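PDB 2JL1: triphenylmethane reductase from Citrobacter sp., which binds NADP and probably uses its reduced form to convert triphenylmethane dyes into colourless leuco compounds. Local coordinates for residues A182-V185 against L186-G190; K23-A26 against S27-I30; Q224-S227 against F228-K232. All coordinates share one frame; numbering follows the deposited sequence.

Contact 1 (A182-V185 against L186-G190); sequences AATV and LTEEG. With GOL (glycerol), chain E.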
loop_
_atom_site.group_PDB
_atom_site.type_symbol
_atom_site.label_atom_id
_atom_site.label_comp_id
_atom_site.label_asym_id
_atom_site.label_seq_id
_atom_site.Cartn_x
_atom_site.Cartn_y
_atom_site.Cartn_z
ATOM N N ALA A 182 -7.828 -20.190 -7.132
ATOM C CA ALA A 182 -6.533 -19.732 -7.596
ATOM C C ALA A 182 -6.068 -20.541 -8.836
ATOM O O ALA A 182 -5.651 -19.958 -9.861
ATOM C CB ALA A 182 -5.529 -19.812 -6.460
ATOM N N ALA A 183 -6.173 -21.870 -8.753
ATOM C CA ALA A 183 -5.811 -22.762 -9.865
ATOM C C ALA A 183 -6.669 -22.535 -11.114
ATOM O O ALA A 183 -6.151 -22.533 -12.253
ATOM C CB ALA A 183 -5.847 -24.236 -9.423
ATOM N N THR A 184 -7.967 -22.322 -10.923
ATOM C CA THR A 184 -8.875 -22.037 -12.052
ATOM C C THR A 184 -8.456 -20.745 -12.772
ATOM O O THR A 184 -8.292 -20.718 -13.981
ATOM C CB THR A 184 -10.323 -21.922 -11.535
ATOM O OG1 THR A 184 -10.691 -23.170 -10.945
ATOM C CG2 THR A 184 -11.305 -21.580 -12.644
ATOM N N VAL A 185 -8.260 -19.689 -11.991
ATOM C CA VAL A 185 -7.835 -18.396 -12.475
ATOM C C VAL A 185 -6.510 -18.443 -13.262
ATOM O O VAL A 185 -6.399 -17.823 -14.328
ATOM C CB VAL A 185 -7.776 -17.397 -11.286
ATOM C CG1 VAL A 185 -6.924 -16.193 -11.598
ATOM C CG2 VAL A 185 -9.200 -16.964 -10.892
ATOM N N LEU A 186 -5.526 -19.171 -12.737
ATOM C CA LEU A 186 -4.199 -19.340 -13.377
ATOM C C LEU A 186 -4.204 -20.052 -14.739
ATOM O O LEU A 186 -3.275 -19.872 -15.551
ATOM C CB LEU A 186 -3.230 -20.051 -12.420
ATOM C CG LEU A 186 -2.841 -19.278 -11.139
ATOM C CD1 LEU A 186 -2.203 -20.202 -10.099
ATOM C CD2 LEU A 186 -1.929 -18.074 -11.446
ATOM N N THR A 187 -5.251 -20.838 -14.992
ATOM C CA THR A 187 -5.288 -21.756 -16.143
ATOM C C THR A 187 -6.410 -21.460 -17.139
ATOM O O THR A 187 -6.787 -22.339 -17.915
ATOM C CB THR A 187 -5.467 -23.215 -15.676
ATOM O OG1 THR A 187 -6.639 -23.307 -14.845
ATOM C CG2 THR A 187 -4.250 -23.693 -14.902
ATOM N N GLU A 188 -6.946 -20.242 -17.111
ATOM C CA GLU A 188 -7.914 -19.801 -18.118
ATOM C C GLU A 188 -7.823 -18.295 -18.336
ATOM O O GLU A 188 -7.369 -17.557 -17.453
ATOM C CB GLU A 188 -9.348 -20.184 -17.728
ATOM C CG GLU A 188 -9.806 -19.551 -16.442
ATOM C CD GLU A 188 -11.158 -20.040 -15.968
ATOM O OE1 GLU A 188 -11.848 -19.247 -15.304
ATOM O OE2 GLU A 188 -11.538 -21.205 -16.231
ATOM N N GLU A 189 -8.284 -17.867 -19.512
ATOM C CA GLU A 189 -8.334 -16.463 -19.941
ATOM C C GLU A 189 -9.377 -15.661 -19.182
ATOM O O GLU A 189 -10.282 -16.223 -18.580
ATOM C CB GLU A 189 -8.722 -16.394 -21.423
ATOM C CG GLU A 189 -7.948 -17.322 -22.348
ATOM C CD GLU A 189 -6.698 -16.674 -22.938
ATOM O OE1 GLU A 189 -6.000 -15.916 -22.206
ATOM O OE2 GLU A 189 -6.410 -16.943 -24.138
ATOM N N GLY A 190 -9.262 -14.340 -19.243
ATOM C CA GLY A 190 -10.338 -13.469 -18.801
ATOM C C GLY A 190 -10.224 -12.805 -17.441
ATOM O O GLY A 190 -11.063 -11.983 -17.106
HETATM C C1 GOL E . -5.300 -14.181 -16.761
HETATM O O1 GOL E . -6.556 -14.853 -16.796
HETATM C C2 GOL E . -4.284 -14.793 -15.783
HETATM O O2 GOL E . -4.532 -16.173 -15.568
HETATM C C3 GOL E . -4.169 -14.041 -14.445
HETATM O O3 GOL E . -3.606 -12.729 -14.547
#

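Contact 2 (K23-A26 against S27-I30); sequences KVPA and SQII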
loop_
_atom_site.group_PDB
_atom_site.type_symbol
_atom_site.label_atom_id
_atom_site.label_comp_id
_atom_site.label_asym_id
_atom_site.label_seq_id
_atom_site.Cartn_x
_atom_site.Cartn_y
_atom_site.Cartn_z
ATOM N N LYS A 23 -4.800 -29.948 -13.921
ATOM C CA LYS A 23 -5.118 -29.080 -15.063
ATOM C C LYS A 23 -3.994 -28.916 -16.089
ATOM O O LYS A 23 -4.256 -28.769 -17.274
ATOM C CB LYS A 23 -5.579 -27.693 -14.578
ATOM C CG LYS A 23 -6.893 -27.681 -13.818
ATOM C CD LYS A 23 -7.105 -26.327 -13.104
ATOM C CE LYS A 23 -8.370 -26.318 -12.218
ATOM N NZ LYS A 23 -9.639 -26.353 -13.015
ATOM N N VAL A 24 -2.752 -28.899 -15.623
ATOM C CA VAL A 24 -1.597 -28.647 -16.474
ATOM C C VAL A 24 -0.529 -29.712 -16.178
ATOM O O VAL A 24 -0.535 -30.288 -15.088
ATOM C CB VAL A 24 -1.022 -27.201 -16.265
ATOM C CG1 VAL A 24 -2.026 -26.123 -16.711
ATOM C CG2 VAL A 24 -0.617 -26.971 -14.808
ATOM N N PRO A 25 0.378 -29.990 -17.146
ATOM C CA PRO A 25 1.456 -30.954 -16.883
ATOM C C PRO A 25 2.337 -30.495 -15.734
ATOM O O PRO A 25 2.501 -29.288 -15.533
ATOM C CB PRO A 25 2.260 -30.946 -18.189
ATOM C CG PRO A 25 1.298 -30.502 -19.217
ATOM C CD PRO A 25 0.464 -29.461 -18.520
ATOM N N ALA A 26 2.902 -31.448 -14.996
ATOM C CA ALA A 26 3.718 -31.136 -13.819
ATOM C C ALA A 26 4.935 -30.277 -14.152
ATOM O O ALA A 26 5.391 -29.493 -13.326
ATOM C CB ALA A 26 4.142 -32.410 -13.109
ATOM N N SER A 27 5.455 -30.428 -15.370
ATOM C CA SER A 27 6.623 -29.663 -15.817
ATOM C C SER A 27 6.345 -28.155 -15.979
ATOM O O SER A 27 7.278 -27.345 -16.040
ATOM C CB SER A 27 7.157 -30.245 -17.130
ATOM O OG SER A 27 6.259 -29.991 -18.203
ATOM N N GLN A 28 5.065 -27.795 -16.057
ATOM C CA GLN A 28 4.616 -26.420 -16.285
ATOM C C GLN A 28 4.473 -25.644 -14.951
ATOM O O GLN A 28 4.315 -24.428 -14.939
ATOM C CB GLN A 28 3.278 -26.445 -17.052
ATOM C CG GLN A 28 2.858 -25.117 -17.672
ATOM C CD GLN A 28 1.519 -25.167 -18.422
ATOM O OE1 GLN A 28 1.044 -26.241 -18.843
ATOM N NE2 GLN A 28 0.913 -23.991 -18.614
ATOM N N ILE A 29 4.533 -26.367 -13.838
ATOM C CA ILE A 29 4.350 -25.772 -12.522
ATOM C C ILE A 29 5.718 -25.599 -11.864
ATOM O O ILE A 29 6.553 -26.487 -11.958
ATOM C CB ILE A 29 3.443 -26.670 -11.639
ATOM C CG1 ILE A 29 2.114 -26.946 -12.355
ATOM C CG2 ILE A 29 3.234 -26.052 -10.249
ATOM C CD1 ILE A 29 1.335 -28.135 -11.820
ATOM N N ILE A 30 5.933 -24.459 -11.197
ATOM C CA ILE A 30 7.152 -24.198 -10.427
ATOM C C ILE A 30 6.806 -23.875 -8.973
ATOM O O ILE A 30 6.098 -22.899 -8.689
ATOM C CB ILE A 30 7.976 -23.018 -10.994
ATOM C CG1 ILE A 30 8.369 -23.254 -12.459
ATOM C CG2 ILE A 30 9.231 -22.791 -10.158
ATOM C CD1 ILE A 30 8.810 -22.000 -13.174
#

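Contact 3 (Q224-S227 against F228-K232); sequences QPVS and FEEEK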
loop_
_atom_site.group_PDB
_atom_site.type_symbol
_atom_site.label_atom_id
_atom_site.label_comp_id
_atom_site.label_asym_id
_atom_site.label_seq_id
_atom_site.Cartn_x
_atom_site.Cartn_y
_atom_site.Cartn_z
ATOM N N GLN A 224 -21.180 -21.388 23.571
ATOM C CA GLN A 224 -21.104 -20.700 24.850
ATOM C C GLN A 224 -20.375 -19.376 24.626
ATOM O O GLN A 224 -19.171 -19.361 24.410
ATOM C CB GLN A 224 -20.348 -21.587 25.862
ATOM C CG GLN A 224 -20.294 -21.072 27.290
ATOM C CD GLN A 224 -19.460 -21.978 28.207
ATOM O OE1 GLN A 224 -19.545 -23.209 28.131
ATOM N NE2 GLN A 224 -18.649 -21.364 29.077
ATOM N N PRO A 225 -21.123 -18.250 24.672
ATOM C CA PRO A 225 -20.583 -16.942 24.315
ATOM C C PRO A 225 -19.910 -16.329 25.541
ATOM O O PRO A 225 -20.464 -16.385 26.645
ATOM C CB PRO A 225 -21.845 -16.168 23.899
ATOM C CG PRO A 225 -22.928 -16.727 24.866
ATOM C CD PRO A 225 -22.539 -18.170 25.114
ATOM N N VAL A 226 -18.692 -15.831 25.381
ATOM C CA VAL A 226 -17.966 -15.220 26.513
ATOM C C VAL A 226 -17.382 -13.895 26.070
ATOM O O VAL A 226 -17.461 -13.561 24.901
ATOM C CB VAL A 226 -16.834 -16.137 27.084
ATOM C CG1 VAL A 226 -17.416 -17.417 27.702
ATOM C CG2 VAL A 226 -15.804 -16.472 26.020
ATOM N N SER A 227 -16.794 -13.146 27.008
ATOM C CA SER A 227 -16.080 -11.923 26.676
ATOM C C SER A 227 -14.723 -12.198 26.007
ATOM O O SER A 227 -14.187 -13.303 26.091
ATOM C CB SER A 227 -15.893 -11.065 27.934
ATOM O OG SER A 227 -14.886 -11.581 28.799
ATOM N N PHE A 228 -14.182 -11.182 25.340
ATOM C CA PHE A 228 -12.807 -11.180 24.878
ATOM C C PHE A 228 -11.817 -11.711 25.931
ATOM O O PHE A 228 -11.011 -12.609 25.649
ATOM C CB PHE A 228 -12.411 -9.768 24.467
ATOM C CG PHE A 228 -11.036 -9.667 23.850
ATOM C CD1 PHE A 228 -10.868 -9.804 22.475
ATOM C CD2 PHE A 228 -9.919 -9.397 24.637
ATOM C CE1 PHE A 228 -9.600 -9.694 21.892
ATOM C CE2 PHE A 228 -8.647 -9.297 24.056
ATOM C CZ PHE A 228 -8.495 -9.448 22.682
ATOM N N GLU A 229 -11.874 -11.157 27.134
ATOM C CA GLU A 229 -10.910 -11.519 28.179
ATOM C C GLU A 229 -11.204 -12.928 28.721
ATOM O O GLU A 229 -10.284 -13.693 29.003
ATOM C CB GLU A 229 -10.876 -10.458 29.298
ATOM C CG GLU A 229 -9.462 -10.056 29.809
ATOM C CD GLU A 229 -8.519 -9.471 28.725
ATOM O OE1 GLU A 229 -7.493 -10.125 28.440
ATOM O OE2 GLU A 229 -8.781 -8.368 28.162
ATOM N N GLU A 230 -12.478 -13.290 28.819
ATOM C CA GLU A 230 -12.823 -14.663 29.168
ATOM C C GLU A 230 -12.328 -15.662 28.106
ATOM O O GLU A 230 -11.831 -16.729 28.449
ATOM C CB GLU A 230 -14.316 -14.804 29.393
ATOM C CG GLU A 230 -14.806 -14.155 30.691
ATOM C CD GLU A 230 -16.316 -14.119 30.785
ATOM O OE1 GLU A 230 -16.997 -13.899 29.755
ATOM O OE2 GLU A 230 -16.829 -14.316 31.902
ATOM N N GLU A 231 -12.444 -15.306 26.830
ATOM C CA GLU A 231 -11.925 -16.156 25.748
ATOM C C GLU A 231 -10.414 -16.388 25.853
ATOM O O GLU A 231 -9.968 -17.539 25.873
ATOM C CB GLU A 231 -12.276 -15.595 24.366
ATOM C CG GLU A 231 -11.866 -16.521 23.192
ATOM C CD GLU A 231 -12.668 -17.828 23.136
ATOM O OE1 GLU A 231 -13.777 -17.904 23.715
ATOM O OE2 GLU A 231 -12.181 -18.780 22.505
ATOM N N LYS A 232 -9.648 -15.295 25.907
ATOM C CA LYS A 232 -8.184 -15.332 26.020
ATOM C C LYS A 232 -7.745 -16.282 27.127
ATOM O O LYS A 232 -6.865 -17.130 26.905
ATOM C CB LYS A 232 -7.630 -13.923 26.248
ATOM C CG LYS A 232 -6.255 -13.653 25.639
ATOM C CD LYS A 232 -6.065 -12.167 25.289
ATOM C CE LYS A 232 -5.464 -11.369 26.456
ATOM N NZ LYS A 232 -5.234 -9.903 26.161
#

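Contact 1 (A182-V185 against L186-G190)
The carboxylate of E188 lies with one face against the methyl of T184: CG2 sits above the group, 3.6 Å from OE1 and equally far from OE2, so it favours neither oxygen. OE1 is also hydrogen-bonded to NE2 of H191. The two side chains run next to each other in the same direction, and E188 CG also rests 3.1 Å from the carbonyl O of T184. CG2 of T184 reaches the glutamate because it is anti to the backbone N, while OG1 turns back along the helix to bond the carbonyl O of L180. The contact lies where helix 175-186, one of the helices packed on the parallel sheet of this Rossmann-like fold, gives way to the loop before strand 194-198. L186 N makes a helical bond to A182 O at 3.0 Å. The next carbonyl, A183 O, receives the hydroxyl OG1 of T187 at 2.7 Å; with chi1 at 55°, OG1 stands between the T187 backbone N and carbonyl carbon and so faces back into the last turn. T187 N donates to T184 O, three residues back. Beyond it the carbonyl oxygens of V185 and E188, neither able to donate, lie 3.3 Å apart. A glycerol, probably from the crystallisation liquor, bridges them and supplies the protons, its O2 donating to V185 O at 2.8 Å and its O1 to E188 O at 2.9 Å. On the inner side, V185 and A182 pack on L138 of strand 135-140.

Contact 2 (K23-A26 against S27-I30)
V24 and Q28 meet at about a right angle, the side-chain amide of Q28 passing across the branched end of the valine. Its OE1 is 3.4 Å from V24 CB and 3.3 Å from CD of the P25 ring, so the oxygen is held against carbon on both residues. The other branch of V24, CG2, packs on CG1 of I29 at 3.7 Å and also touches the end of that side chain. Each methyl of the valine thus has its own partner, CG1 lying by the amide and CG2 by the isoleucine.

The side chain of Q28 is extended, with CG anti to the backbone N (Q28 chi1 -165°) and the next bond also anti, which carries the amide back over V24 and P25. Its rotation is further fixed from outside, because NE2 is hydrogen-bonded to the carbonyl O of F1.

Behind these side chains lie two overlapping tight turns. Q28 N donates to P25 O at 3.0 Å and I29 N to A26 O at 3.3 Å, and both bonds reach the third residue back, the 3-10 pattern. The short winding brings I29 round to face V24, and on its inner side I29 packs on I17 and L20 of helix 11-20 and on L21. From I29 the chain enters strand 29-33, where I30 pairs through its backbone with I3 and V5 of strand 3-5. The arrangement is the helix-to-strand turn that completes the first beta-alpha-beta crossover of a Rossmann fold (strand 3-5, helix 11-20, strand 29-33), whose glycine-containing loop before the helix and residue R34 after the strand bind NADP.

Contact 3 (Q224-S227 against F228-K232)
The backbone N-H of S227 points almost straight at OE1 of E230, 2.9 Å away with an angle of 177° at the hydrogen, and it takes the anti lone pair, the one turned from the other carboxylate oxygen. The return bond runs from E230 N to OG of S227 at 3.0 Å. For this the serine hydroxyl stands between its own backbone N and carbonyl carbon (chi1 75°), swung over the first turn of the helix. The reciprocal pair is a capping box, with S227 as N-cap of helix 228-237, and it satisfies an amide at each end of the exchange. The same serine also starts the regular helical bonding, its carbonyl O accepting from E231 N at 2.8 Å. V226, the residue before the cap, folds against the turn: CB lies 3.5 Å from E230 OE1, while CG2 meets OE1 of E231 at 3.4 Å, the side chains of V226 and E231 crossing nearly at right angles. Farther along, K232 NZ forms a salt bridge with E229 OE1 at 3.2 Å and another with E246 of helix 242-256, the helix on which the F228 ring packs.

How the contacts relate
From the N terminus, contact 2 comes first and closes the turn between helix 11-20 and strand 29-33. Contact 1 follows at the end of helix 175-186, where the chain leaves for strand 194-198, and contact 3 turns strand 222-225 into helix 228-237. The three are in series, with none nested or crossing. Contacts 1 and 2 touch although far apart in sequence: T187 packs on K23 and V24, with T187 CG2 3.8 Å from V24 CG1, joining the loops that follow helices 11-20 and 175-186, which pack on each other. Contact 3 stands apart, its centre about 41 Å from that of contact 1, where the small sheet of strands 160-163 and 222-225 leads into helix 228-237.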